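Local coordinates for uncharacterized protein YLR021W (Saccharomyces cerevisiae, PDB 2Z5B) that pairs with its partner POC4 as a heterodimeric chaperone that binds proteasome precursors and promotes alpha-ring formation during assembly of the 20S proteasome, at residues B[48-54]-B[141-147]; B[1-5]-B[30-34]; B[92-96]-B[117-122]. All blocks are in the same frame, centred on the assembly; numbering follows the deposited sequence.

Contact 1. Residues B[48-54]-B[141-147]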
ATOM      1  N   MET B  48      -9.955  -4.127  -1.769  1.00 36.08           N
ATOM      2  CA  MET B  48      -8.754  -3.688  -2.447  1.00 36.37           C
ATOM      3  C   MET B  48      -8.277  -4.887  -3.261  1.00 37.04           C
ATOM      4  O   MET B  48      -8.018  -5.948  -2.688  1.00 37.40           O
ATOM      5  CB  MET B  48      -7.705  -3.310  -1.400  1.00 36.33           C
ATOM      6  CG  MET B  48      -6.462  -2.687  -1.927  1.00 36.77           C
ATOM      7  SD  MET B  48      -5.689  -1.772  -0.597  1.00 34.01           S
ATOM      8  CE  MET B  48      -4.727  -3.033   0.240  1.00 32.86           C
ATOM      9  N   ASP B  49      -8.157  -4.726  -4.578  1.00 37.28           N
ATOM     10  CA  ASP B  49      -7.945  -5.882  -5.468  1.00 37.75           C
ATOM     11  C   ASP B  49      -6.902  -5.648  -6.566  1.00 37.28           C
ATOM     12  O   ASP B  49      -6.585  -6.555  -7.334  1.00 37.14           O
ATOM     13  CB  ASP B  49      -9.287  -6.300  -6.104  1.00 38.55           C
ATOM     14  CG  ASP B  49      -9.855  -5.238  -7.052  1.00 40.47           C
ATOM     15  OD1 ASP B  49      -9.174  -4.229  -7.328  1.00 42.11           O
ATOM     16  OD2 ASP B  49     -11.001  -5.412  -7.528  1.00 44.76           O
ATOM     17  N   SER B  50      -6.379  -4.431  -6.646  1.00 36.32           N
ATOM     18  CA  SER B  50      -5.396  -4.083  -7.670  1.00 36.39           C
ATOM     19  C   SER B  50      -4.207  -3.369  -7.056  1.00 35.21           C
ATOM     20  O   SER B  50      -4.325  -2.782  -5.982  1.00 35.97           O
ATOM     21  CB  SER B  50      -6.043  -3.197  -8.745  1.00 36.68           C
ATOM     22  OG  SER B  50      -7.300  -3.729  -9.161  1.00 39.58           O
ATOM     23  N   THR B  51      -3.058  -3.431  -7.715  1.00 33.68           N
ATOM     24  CA  THR B  51      -1.875  -2.692  -7.269  1.00 33.04           C
ATOM     25  C   THR B  51      -1.082  -2.229  -8.479  1.00 32.76           C
ATOM     26  O   THR B  51      -0.855  -3.007  -9.418  1.00 32.70           O
ATOM     27  CB  THR B  51      -0.970  -3.518  -6.313  1.00 32.29           C
ATOM     28  OG1 THR B  51      -1.673  -3.802  -5.097  1.00 33.71           O
ATOM     29  CG2 THR B  51       0.312  -2.765  -5.969  1.00 32.61           C
ATOM     30  N   TYR B  52      -0.655  -0.971  -8.440  1.00 32.60           N
ATOM     31  CA  TYR B  52       0.105  -0.355  -9.516  1.00 33.18           C
ATOM     32  C   TYR B  52       1.321   0.353  -8.973  1.00 33.96           C
ATOM     33  O   TYR B  52       1.276   0.951  -7.896  1.00 33.58           O
ATOM     34  CB  TYR B  52      -0.765   0.646 -10.296  1.00 33.71           C
ATOM     35  CG  TYR B  52      -2.059   0.033 -10.769  1.00 33.92           C
ATOM     36  CD1 TYR B  52      -2.116  -0.718 -11.948  1.00 34.40           C
ATOM     37  CD2 TYR B  52      -3.219   0.158 -10.007  1.00 35.17           C
ATOM     38  CE1 TYR B  52      -3.317  -1.318 -12.358  1.00 33.62           C
ATOM     39  CE2 TYR B  52      -4.409  -0.418 -10.412  1.00 35.01           C
ATOM     40  CZ  TYR B  52      -4.456  -1.147 -11.585  1.00 34.21           C
ATOM     41  OH  TYR B  52      -5.662  -1.709 -11.951  1.00 35.44           O
ATOM     42  N   GLU B  53       2.409   0.274  -9.724  1.00 34.60           N
ATOM     43  CA  GLU B  53       3.596   1.038  -9.425  1.00 37.06           C
ATOM     44  C   GLU B  53       3.686   2.199 -10.411  1.00 37.94           C
ATOM     45  O   GLU B  53       3.679   1.997 -11.634  1.00 37.58           O
ATOM     46  CB  GLU B  53       4.845   0.143  -9.468  1.00 36.67           C
ATOM     47  CG  GLU B  53       6.113   0.835  -8.996  1.00 38.74           C
ATOM     48  CD  GLU B  53       7.277  -0.114  -8.778  1.00 39.62           C
ATOM     49  OE1 GLU B  53       7.442  -1.092  -9.548  1.00 42.17           O
ATOM     50  OE2 GLU B  53       8.045   0.129  -7.824  1.00 44.17           O
ATOM     51  N   VAL B  54       3.731   3.411  -9.859  1.00 38.82           N
ATOM     52  CA  VAL B  54       3.844   4.638 -10.637  1.00 40.16           C
ATOM     53  C   VAL B  54       5.227   5.255 -10.386  1.00 41.27           C
ATOM     54  O   VAL B  54       5.554   5.632  -9.255  1.00 40.42           O
ATOM     55  CB  VAL B  54       2.698   5.637 -10.288  1.00 40.00           C
ATOM     56  CG1 VAL B  54       2.523   6.686 -11.402  1.00 40.22           C
ATOM     57  CG2 VAL B  54       1.383   4.892 -10.060  1.00 40.48           C
ATOM     58  N   LEU B 141       5.624   5.638  -6.390  1.00 39.17           N
ATOM     59  CA  LEU B 141       4.373   5.472  -5.668  1.00 37.95           C
ATOM     60  C   LEU B 141       3.766   4.121  -5.979  1.00 36.35           C
ATOM     61  O   LEU B 141       3.536   3.772  -7.142  1.00 36.74           O
ATOM     62  CB  LEU B 141       3.401   6.616  -6.008  1.00 38.07           C
ATOM     63  CG  LEU B 141       1.979   6.719  -5.447  1.00 38.96           C
ATOM     64  CD1 LEU B 141       1.894   6.670  -3.910  1.00 37.19           C
ATOM     65  CD2 LEU B 141       1.324   8.003  -5.959  1.00 39.12           C
ATOM     66  N   LEU B 142       3.497   3.363  -4.925  1.00 34.65           N
ATOM     67  CA  LEU B 142       2.815   2.085  -5.024  1.00 33.50           C
ATOM     68  C   LEU B 142       1.372   2.290  -4.563  1.00 32.31           C
ATOM     69  O   LEU B 142       1.137   2.783  -3.448  1.00 31.02           O
ATOM     70  CB  LEU B 142       3.572   1.069  -4.147  1.00 33.67           C
ATOM     71  CG  LEU B 142       3.655  -0.440  -4.387  1.00 35.80           C
ATOM     72  CD1 LEU B 142       3.769  -0.822  -5.839  1.00 35.09           C
ATOM     73  CD2 LEU B 142       4.847  -1.003  -3.605  1.00 34.22           C
ATOM     74  N   ILE B 143       0.413   1.981  -5.436  1.00 30.79           N
ATOM     75  CA  ILE B 143      -1.009   2.209  -5.140  1.00 30.22           C
ATOM     76  C   ILE B 143      -1.772   0.901  -5.153  1.00 29.70           C
ATOM     77  O   ILE B 143      -1.839   0.220  -6.174  1.00 29.75           O
ATOM     78  CB  ILE B 143      -1.705   3.230  -6.116  1.00 29.85           C
ATOM     79  CG1 ILE B 143      -0.930   4.552  -6.153  1.00 30.53           C
ATOM     80  CG2 ILE B 143      -3.168   3.470  -5.679  1.00 30.24           C
ATOM     81  CD1 ILE B 143      -1.359   5.544  -7.271  1.00 31.44           C
ATOM     82  N   SER B 144      -2.339   0.545  -4.012  1.00 29.81           N
ATOM     83  CA  SER B 144      -3.241  -0.594  -3.943  1.00 30.09           C
ATOM     84  C   SER B 144      -4.650  -0.053  -3.796  1.00 31.26           C
ATOM     85  O   SER B 144      -4.914   0.764  -2.912  1.00 30.33           O
ATOM     86  CB  SER B 144      -2.888  -1.512  -2.771  1.00 30.11           C
ATOM     87  OG  SER B 144      -1.607  -2.096  -2.937  1.00 29.23           O
ATOM     88  N   MET B 145      -5.554  -0.497  -4.658  1.00 32.18           N
ATOM     89  CA  MET B 145      -6.902   0.053  -4.653  1.00 35.79           C
ATOM     90  C   MET B 145      -7.981  -0.928  -5.105  1.00 35.44           C
ATOM     91  O   MET B 145      -7.669  -1.971  -5.676  1.00 34.95           O
ATOM     92  CB  MET B 145      -6.952   1.349  -5.487  1.00 34.85           C
ATOM     93  CG  MET B 145      -6.562   1.214  -6.964  1.00 37.80           C
ATOM     94  SD  MET B 145      -6.515   2.847  -7.786  1.00 40.75           S
ATOM     95  CE  MET B 145      -7.780   3.704  -6.886  1.00 41.11           C
ATOM     96  N   SER B 146      -9.237  -0.582  -4.831  1.00 36.31           N
ATOM     97  CA  SER B 146     -10.390  -1.311  -5.374  1.00 37.84           C
ATOM     98  C   SER B 146     -10.679  -0.824  -6.792  1.00 38.79           C
ATOM     99  O   SER B 146     -10.944   0.362  -6.999  1.00 38.63           O
ATOM    100  CB  SER B 146     -11.623  -1.082  -4.502  1.00 38.01           C
ATOM    101  OG  SER B 146     -12.818  -1.512  -5.153  1.00 40.62           O
ATOM    102  N   SER B 147     -10.637  -1.744  -7.759  1.00 40.24           N
ATOM    103  CA  SER B 147     -11.016  -1.454  -9.142  1.00 41.67           C
ATOM    104  C   SER B 147     -12.490  -1.037  -9.272  1.00 42.96           C
ATOM    105  O   SER B 147     -12.895  -0.450 -10.280  1.00 43.30           O
ATOM    106  CB  SER B 147     -10.762  -2.686 -10.015  1.00 42.11           C
ATOM    107  OG  SER B 147     -11.517  -3.788  -9.545  1.00 41.48           O
TER

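Contact 2. Residues B[1-5]-B[30-34]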
ATOM      1  N   MET B   1       6.239   3.839  10.665  1.00 49.38           N
ATOM      2  CA  MET B   1       5.934   4.504  11.970  1.00 48.49           C
ATOM      3  C   MET B   1       4.836   5.560  11.811  1.00 47.31           C
ATOM      4  O   MET B   1       3.896   5.592  12.604  1.00 48.20           O
ATOM      5  CB  MET B   1       7.210   5.080  12.606  1.00 49.55           C
ATOM      6  CG  MET B   1       7.008   6.052  13.797  1.00 50.98           C
ATOM      7  SD  MET B   1       5.908   5.490  15.130  1.00 59.45           S
ATOM      8  CE  MET B   1       6.809   4.077  15.783  1.00 55.26           C
ATOM      9  N   ILE B   2       4.928   6.395  10.777  1.00 44.97           N
ATOM     10  CA  ILE B   2       3.882   7.397  10.542  1.00 42.80           C
ATOM     11  C   ILE B   2       2.841   6.945   9.511  1.00 40.56           C
ATOM     12  O   ILE B   2       3.149   6.711   8.346  1.00 39.96           O
ATOM     13  CB  ILE B   2       4.455   8.785  10.186  1.00 43.35           C
ATOM     14  CG1 ILE B   2       5.411   9.259  11.287  1.00 43.97           C
ATOM     15  CG2 ILE B   2       3.323   9.805  10.023  1.00 42.75           C
ATOM     16  CD1 ILE B   2       6.616  10.045  10.770  1.00 47.09           C
ATOM     17  N   SER B   3       1.606   6.809   9.972  1.00 38.26           N
ATOM     18  CA  SER B   3       0.502   6.443   9.094  1.00 35.96           C
ATOM     19  C   SER B   3      -0.355   7.688   8.870  1.00 34.73           C
ATOM     20  O   SER B   3      -0.511   8.515   9.783  1.00 32.84           O
ATOM     21  CB  SER B   3      -0.309   5.310   9.709  1.00 35.53           C
ATOM     22  OG  SER B   3      -1.392   4.931   8.874  1.00 36.36           O
ATOM     23  N   TYR B   4      -0.830   7.845   7.634  1.00 32.65           N
ATOM     24  CA  TYR B   4      -1.822   8.850   7.282  1.00 32.28           C
ATOM     25  C   TYR B   4      -3.082   8.116   6.860  1.00 31.41           C
ATOM     26  O   TYR B   4      -3.000   7.030   6.274  1.00 29.64           O
ATOM     27  CB  TYR B   4      -1.332   9.733   6.130  1.00 32.63           C
ATOM     28  CG  TYR B   4       0.003  10.391   6.397  1.00 34.53           C
ATOM     29  CD1 TYR B   4       0.080  11.637   7.025  1.00 34.43           C
ATOM     30  CD2 TYR B   4       1.199   9.754   6.029  1.00 31.93           C
ATOM     31  CE1 TYR B   4       1.321  12.232   7.273  1.00 36.05           C
ATOM     32  CE2 TYR B   4       2.423  10.335   6.269  1.00 32.88           C
ATOM     33  CZ  TYR B   4       2.480  11.569   6.897  1.00 34.33           C
ATOM     34  OH  TYR B   4       3.709  12.156   7.139  1.00 37.18           O
ATOM     35  N   GLU B   5      -4.245   8.677   7.175  1.00 30.74           N
ATOM     36  CA  GLU B   5      -5.513   8.030   6.795  1.00 30.84           C
ATOM     37  C   GLU B   5      -6.677   9.007   6.717  1.00 30.33           C
ATOM     38  O   GLU B   5      -6.624  10.100   7.296  1.00 29.08           O
ATOM     39  CB  GLU B   5      -5.867   6.886   7.754  1.00 31.24           C
ATOM     40  CG  GLU B   5      -6.520   7.363   9.042  1.00 32.52           C
ATOM     41  CD  GLU B   5      -6.793   6.259  10.041  1.00 33.19           C
ATOM     42  OE1 GLU B   5      -7.054   5.103   9.639  1.00 31.36           O
ATOM     43  OE2 GLU B   5      -6.773   6.571  11.253  1.00 37.49           O
ATOM     44  N   GLN B  30      -5.376   5.318   3.038  1.00 26.93           N
ATOM     45  CA  GLN B  30      -4.279   5.278   4.015  1.00 26.00           C
ATOM     46  C   GLN B  30      -2.959   5.294   3.266  1.00 25.81           C
ATOM     47  O   GLN B  30      -2.849   4.779   2.127  1.00 25.18           O
ATOM     48  CB  GLN B  30      -4.393   4.060   4.938  1.00 26.10           C
ATOM     49  CG  GLN B  30      -3.331   3.998   6.087  1.00 25.75           C
ATOM     50  CD  GLN B  30      -1.975   3.476   5.632  1.00 26.65           C
ATOM     51  OE1 GLN B  30      -1.856   2.856   4.570  1.00 26.14           O
ATOM     52  NE2 GLN B  30      -0.945   3.729   6.426  1.00 28.26           N
ATOM     53  N   ALA B  31      -1.961   5.927   3.870  1.00 24.70           N
ATOM     54  CA  ALA B  31      -0.657   6.016   3.248  1.00 24.95           C
ATOM     55  C   ALA B  31       0.460   5.889   4.267  1.00 26.00           C
ATOM     56  O   ALA B  31       0.411   6.491   5.363  1.00 25.54           O
ATOM     57  CB  ALA B  31      -0.522   7.301   2.469  1.00 25.17           C
ATOM     58  N   THR B  32       1.449   5.080   3.907  1.00 26.54           N
ATOM     59  CA  THR B  32       2.709   5.006   4.638  1.00 27.25           C
ATOM     60  C   THR B  32       3.811   5.546   3.732  1.00 27.39           C
ATOM     61  O   THR B  32       3.885   5.181   2.563  1.00 27.33           O
ATOM     62  CB  THR B  32       3.034   3.547   5.051  1.00 26.83           C
ATOM     63  OG1 THR B  32       1.847   2.916   5.542  1.00 28.03           O
ATOM     64  CG2 THR B  32       4.099   3.532   6.168  1.00 27.54           C
ATOM     65  N   HIS B  33       4.660   6.422   4.274  1.00 28.19           N
ATOM     66  CA  HIS B  33       5.715   7.071   3.502  1.00 29.33           C
ATOM     67  C   HIS B  33       7.040   6.435   3.863  1.00 30.44           C
ATOM     68  O   HIS B  33       7.337   6.265   5.054  1.00 30.73           O
ATOM     69  CB  HIS B  33       5.784   8.569   3.841  1.00 30.36           C
ATOM     70  CG  HIS B  33       4.592   9.356   3.367  1.00 30.59           C
ATOM     71  ND1 HIS B  33       4.662  10.700   3.070  1.00 31.41           N
ATOM     72  CD2 HIS B  33       3.310   8.988   3.136  1.00 30.89           C
ATOM     73  CE1 HIS B  33       3.473  11.130   2.681  1.00 30.62           C
ATOM     74  NE2 HIS B  33       2.636  10.108   2.702  1.00 32.01           N
ATOM     75  N   PHE B  34       7.838   6.133   2.845  1.00 30.77           N
ATOM     76  CA  PHE B  34       9.174   5.551   3.015  1.00 32.39           C
ATOM     77  C   PHE B  34      10.208   6.400   2.290  1.00 33.90           C
ATOM     78  O   PHE B  34       9.856   7.373   1.616  1.00 34.32           O
ATOM     79  CB  PHE B  34       9.197   4.133   2.433  1.00 31.10           C
ATOM     80  CG  PHE B  34       8.181   3.221   3.031  1.00 30.65           C
ATOM     81  CD1 PHE B  34       8.461   2.527   4.199  1.00 29.25           C
ATOM     82  CD2 PHE B  34       6.947   3.050   2.424  1.00 28.63           C
ATOM     83  CE1 PHE B  34       7.509   1.666   4.767  1.00 30.47           C
ATOM     84  CE2 PHE B  34       5.986   2.196   2.980  1.00 28.96           C
ATOM     85  CZ  PHE B  34       6.266   1.510   4.154  1.00 27.81           C
TER

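Contact 3. Residues B[92-96]-B[117-122]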
ATOM      1  N   LEU B  92       6.425  19.003 -18.364  1.00 53.06           N
ATOM      2  CA  LEU B  92       6.263  17.688 -18.934  1.00 52.62           C
ATOM      3  C   LEU B  92       6.502  16.749 -17.754  1.00 52.40           C
ATOM      4  O   LEU B  92       7.612  16.684 -17.217  1.00 52.30           O
ATOM      5  CB  LEU B  92       7.327  17.488 -20.021  1.00 52.93           C
ATOM      6  CG  LEU B  92       7.019  16.955 -21.425  1.00 53.12           C
ATOM      7  CD1 LEU B  92       7.024  15.431 -21.463  1.00 54.33           C
ATOM      8  CD2 LEU B  92       5.724  17.530 -22.003  1.00 52.43           C
ATOM      9  N   SER B  93       5.442  16.071 -17.324  1.00 51.75           N
ATOM     10  CA  SER B  93       5.499  15.162 -16.193  1.00 51.47           C
ATOM     11  C   SER B  93       4.930  13.804 -16.587  1.00 50.54           C
ATOM     12  O   SER B  93       3.748  13.533 -16.356  1.00 50.53           O
ATOM     13  CB  SER B  93       4.685  15.724 -15.028  1.00 51.96           C
ATOM     14  OG  SER B  93       3.297  15.509 -15.255  1.00 52.79           O
ATOM     15  N   ASP B  94       5.767  12.955 -17.176  1.00 49.08           N
ATOM     16  CA  ASP B  94       5.330  11.630 -17.584  1.00 48.00           C
ATOM     17  C   ASP B  94       5.744  10.546 -16.605  1.00 47.32           C
ATOM     18  O   ASP B  94       6.803  10.633 -15.985  1.00 47.26           O
ATOM     19  CB  ASP B  94       5.837  11.307 -18.983  1.00 48.00           C
ATOM     20  CG  ASP B  94       5.091  12.075 -20.053  1.00 48.54           C
ATOM     21  OD1 ASP B  94       3.839  12.132 -19.993  1.00 45.90           O
ATOM     22  OD2 ASP B  94       5.763  12.631 -20.944  1.00 50.90           O
ATOM     23  N   TYR B  95       4.890   9.535 -16.476  1.00 46.24           N
ATOM     24  CA  TYR B  95       5.122   8.418 -15.577  1.00 45.55           C
ATOM     25  C   TYR B  95       4.961   7.086 -16.293  1.00 45.25           C
ATOM     26  O   TYR B  95       4.323   6.989 -17.352  1.00 44.95           O
ATOM     27  CB  TYR B  95       4.169   8.471 -14.368  1.00 45.55           C
ATOM     28  CG  TYR B  95       4.327   9.707 -13.517  1.00 45.09           C
ATOM     29  CD1 TYR B  95       3.710  10.905 -13.881  1.00 44.63           C
ATOM     30  CD2 TYR B  95       5.096   9.685 -12.359  1.00 45.69           C
ATOM     31  CE1 TYR B  95       3.857  12.044 -13.125  1.00 44.66           C
ATOM     32  CE2 TYR B  95       5.241  10.823 -11.583  1.00 46.45           C
ATOM     33  CZ  TYR B  95       4.615  12.000 -11.981  1.00 45.56           C
ATOM     34  OH  TYR B  95       4.749  13.133 -11.233  1.00 46.17           O
ATOM     35  N   GLN B  96       5.571   6.068 -15.702  1.00 44.71           N
ATOM     36  CA  GLN B  96       5.386   4.688 -16.093  1.00 44.49           C
ATOM     37  C   GLN B  96       4.443   4.071 -15.055  1.00 43.46           C
ATOM     38  O   GLN B  96       4.729   4.107 -13.852  1.00 42.60           O
ATOM     39  CB  GLN B  96       6.751   3.983 -16.090  1.00 44.82           C
ATOM     40  CG  GLN B  96       6.748   2.524 -16.537  1.00 46.24           C
ATOM     41  CD  GLN B  96       8.101   1.846 -16.353  1.00 46.75           C
ATOM     42  OE1 GLN B  96       8.798   1.558 -17.330  1.00 51.19           O
ATOM     43  NE2 GLN B  96       8.476   1.586 -15.101  1.00 48.42           N
ATOM     44  N   ALA B 117      -0.094  10.644  -8.513  1.00 36.22           N
ATOM     45  CA  ALA B 117       1.345  10.903  -8.487  1.00 36.43           C
ATOM     46  C   ALA B 117       1.674  12.394  -8.524  1.00 36.94           C
ATOM     47  O   ALA B 117       2.490  12.873  -7.743  1.00 36.53           O
ATOM     48  CB  ALA B 117       2.037  10.184  -9.635  1.00 36.59           C
ATOM     49  N   GLU B 118       1.043  13.123  -9.442  1.00 37.99           N
ATOM     50  CA  GLU B 118       1.282  14.557  -9.563  1.00 38.88           C
ATOM     51  C   GLU B 118       0.835  15.329  -8.317  1.00 38.30           C
ATOM     52  O   GLU B 118       1.488  16.282  -7.905  1.00 39.21           O
ATOM     53  CB  GLU B 118       0.643  15.108 -10.846  1.00 39.22           C
ATOM     54  CG  GLU B 118       1.539  14.905 -12.080  1.00 41.71           C
ATOM     55  CD  GLU B 118       2.875  15.633 -11.960  1.00 43.46           C
ATOM     56  OE1 GLU B 118       2.924  16.854 -12.189  1.00 47.05           O
ATOM     57  OE2 GLU B 118       3.890  14.997 -11.632  1.00 45.28           O
ATOM     58  N   LEU B 119      -0.262  14.893  -7.711  1.00 38.29           N
ATOM     59  CA  LEU B 119      -0.736  15.492  -6.461  1.00 38.24           C
ATOM     60  C   LEU B 119       0.359  15.388  -5.397  1.00 38.36           C
ATOM     61  O   LEU B 119       0.720  16.375  -4.738  1.00 37.98           O
ATOM     62  CB  LEU B 119      -2.041  14.809  -5.998  1.00 37.95           C
ATOM     63  CG  LEU B 119      -2.741  15.381  -4.758  1.00 38.10           C
ATOM     64  CD1 LEU B 119      -3.321  16.766  -5.029  1.00 39.09           C
ATOM     65  CD2 LEU B 119      -3.825  14.438  -4.269  1.00 38.12           C
ATOM     66  N   TYR B 120       0.905  14.186  -5.249  1.00 39.22           N
ATOM     67  CA  TYR B 120       2.003  13.961  -4.309  1.00 39.69           C
ATOM     68  C   TYR B 120       3.220  14.849  -4.578  1.00 41.03           C
ATOM     69  O   TYR B 120       3.724  15.494  -3.662  1.00 41.14           O
ATOM     70  CB  TYR B 120       2.375  12.479  -4.261  1.00 38.66           C
ATOM     71  CG  TYR B 120       1.589  11.740  -3.214  1.00 36.99           C
ATOM     72  CD1 TYR B 120       1.978  11.777  -1.869  1.00 35.98           C
ATOM     73  CD2 TYR B 120       0.437  11.042  -3.549  1.00 34.72           C
ATOM     74  CE1 TYR B 120       1.241  11.113  -0.883  1.00 35.97           C
ATOM     75  CE2 TYR B 120      -0.305  10.375  -2.577  1.00 35.58           C
ATOM     76  CZ  TYR B 120       0.104  10.411  -1.256  1.00 35.17           C
ATOM     77  OH  TYR B 120      -0.637   9.751  -0.320  1.00 35.64           O
ATOM     78  N   ARG B 121       3.651  14.914  -5.839  1.00 43.02           N
ATOM     79  CA  ARG B 121       4.832  15.704  -6.233  1.00 45.11           C
ATOM     80  C   ARG B 121       4.688  17.218  -6.067  1.00 45.83           C
ATOM     81  O   ARG B 121       5.572  17.871  -5.514  1.00 46.23           O
ATOM     82  CB  ARG B 121       5.247  15.392  -7.671  1.00 45.36           C
ATOM     83  CG  ARG B 121       5.511  13.919  -7.913  1.00 48.59           C
ATOM     84  CD  ARG B 121       6.445  13.684  -9.072  1.00 52.21           C
ATOM     85  NE  ARG B 121       7.830  14.019  -8.754  1.00 55.02           N
ATOM     86  CZ  ARG B 121       8.854  13.791  -9.571  1.00 56.95           C
ATOM     87  NH1 ARG B 121       8.650  13.219 -10.757  1.00 57.02           N
ATOM     88  NH2 ARG B 121      10.082  14.129  -9.201  1.00 58.36           N
ATOM     89  N   ARG B 122       3.579  17.766  -6.550  1.00 46.88           N
ATOM     90  CA  ARG B 122       3.412  19.215  -6.640  1.00 47.99           C
ATOM     91  C   ARG B 122       2.770  19.834  -5.396  1.00 48.03           C
ATOM     92  O   ARG B 122       3.021  20.999  -5.073  1.00 48.09           O
ATOM     93  CB  ARG B 122       2.606  19.574  -7.893  1.00 47.82           C
ATOM     94  CG  ARG B 122       3.166  18.973  -9.192  1.00 48.85           C
ATOM     95  CD  ARG B 122       2.486  19.540 -10.433  1.00 49.50           C
ATOM     96  NE  ARG B 122       1.063  19.196 -10.517  1.00 52.93           N
ATOM     97  CZ  ARG B 122       0.466  18.650 -11.577  1.00 53.72           C
ATOM     98  NH1 ARG B 122       1.152  18.382 -12.680  1.00 54.97           N
ATOM     99  NH2 ARG B 122      -0.830  18.375 -11.539  1.00 54.09           N
TER

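Contact 1. Residues B[48-54]-B[141-147]
M48 lays its thioether across the end of strand 140-145, with SD 3.6 Å from CB of S144. Next to it comes a classic beta bulge: D49 N and S50 N both donate to M145 O, at 3.0 and 2.9 Å, so two consecutive residues, D49 and S50, sit opposite the single residue M145. The D49 carboxylate holds the chain just past that strand, OD1 taking S147 N at 2.9 Å and OD2 taking S147 OG at 2.6 Å. Beyond the bulge the pairing is regular, Y52 with I143 and V54 with L141 each closing two backbone hydrogen bonds. The face carrying Y52, V54, L141 and I143 is covered by helix 109-124. On the other face T51 OG1 and S144 OG are hydrogen-bonded at 2.8 Å, and S144 OG also bonds Y62 of the YPL144W chain, whose L88 packs on T51. This is a bulged antiparallel pair inside a mixed beta-sheet, with a helix on one face and the partner subunit on the other.

Contact 2. Residues B[1-5]-B[30-34]
Two backbone hydrogen bonds between Y4 and A31 hold this pair together: Y4 N to A31 O at 2.9 Å and A31 N to Y4 O at 2.8 Å. They make it an antiparallel beta pairing at the margin of the mixed sheet, where 3-9 is an outermost strand within the chain. Alongside, the Q30 amide reaches across the strands, NE2 donating to S3 OG at 2.8 Å and also to T32 OG1 within its own strand at 3.0 Å; its OE1 accepts from Q41 on strand 38-44, so the one side chain ties three strands together. E5 and Q30 form the next, non-hydrogen-bonded pair, their CA atoms only 4.1 Å apart, and the E5 carboxylate turns to the hydroxyl of Y28. S3 and E5 also pack on T8 of the YPL144W chain.

On the opposite face of the sheet, Y4 and A31 touch M176 of helix 162-176, while A31 and H33 meet Y120 of helix 109-124. Y4 has the most surface covered here, its ring leaning obliquely on the H33 imidazole with centroids 4.5 Å apart and planes at 43°. The closest approach brings Y4 CE2 over one face of that imidazole, 3.5 Å from H33 CD2.

Contact 3. Residues B[92-96]-B[117-122]
Y95 dominates this contact, with E118 and A117 taking most of the remaining buried surface. From the start of strand 95-99 the tyrosine points its CA-to-CB bond toward helix 109-124, and its ring slides against the first turn of 117-122. The A117 methyl sits over one ring face in a CH-pi contact, CB lying 4.0 Å from the centroid of the Y95 ring and 19° off its normal; the nearest ring carbon, Y95 CE2, is 3.8 Å from A117 CB.

The Y95 hydroxyl ends beside the E118 carboxylate. Y95 OH to E118 OE2 is modelled at 2.1 Å, too short to be real, so the placement of these polar ends should not be pressed. S93, two residues before Y95, points toward the helix too and brings OG to 3.3 Å from E118 CD. Within the helix E118 forms a salt bridge with R122, one turn on, though those atoms are also modelled too close.

V54 of the neighbouring strand 50-56 touches both Y95 and A117, completing an apolar patch. The arrangement is the first half of a beta-alpha-beta crossover, in which helix 109-124 packs on the sheet between the outermost strand 95-99 and the parallel strand 140-145, skipping strand 50-56.

All three contacts belong to one mixed sheet. Contacts 1 and 2 are both antiparallel strand pairings; their centres lie 15 Å apart and their nearest atoms about 7 Å, with strand 38-44 between them. Contact 3, whose centre is 16 Å from that of contact 1 and 19 Å from that of contact 2, joins helix 109-124 to the far edge and touches both. V54 CG1 packs 3.8 Å from Y95 CB, and L141 CD2 lies 3.8 Å from A117 CA. Y120 bridges to contact 2, its OH 3.7 Å from A31 CB. The YPL144W chain reaches contacts 1 and 2 but not contact 3, placing the heterodimer interface on the sheet.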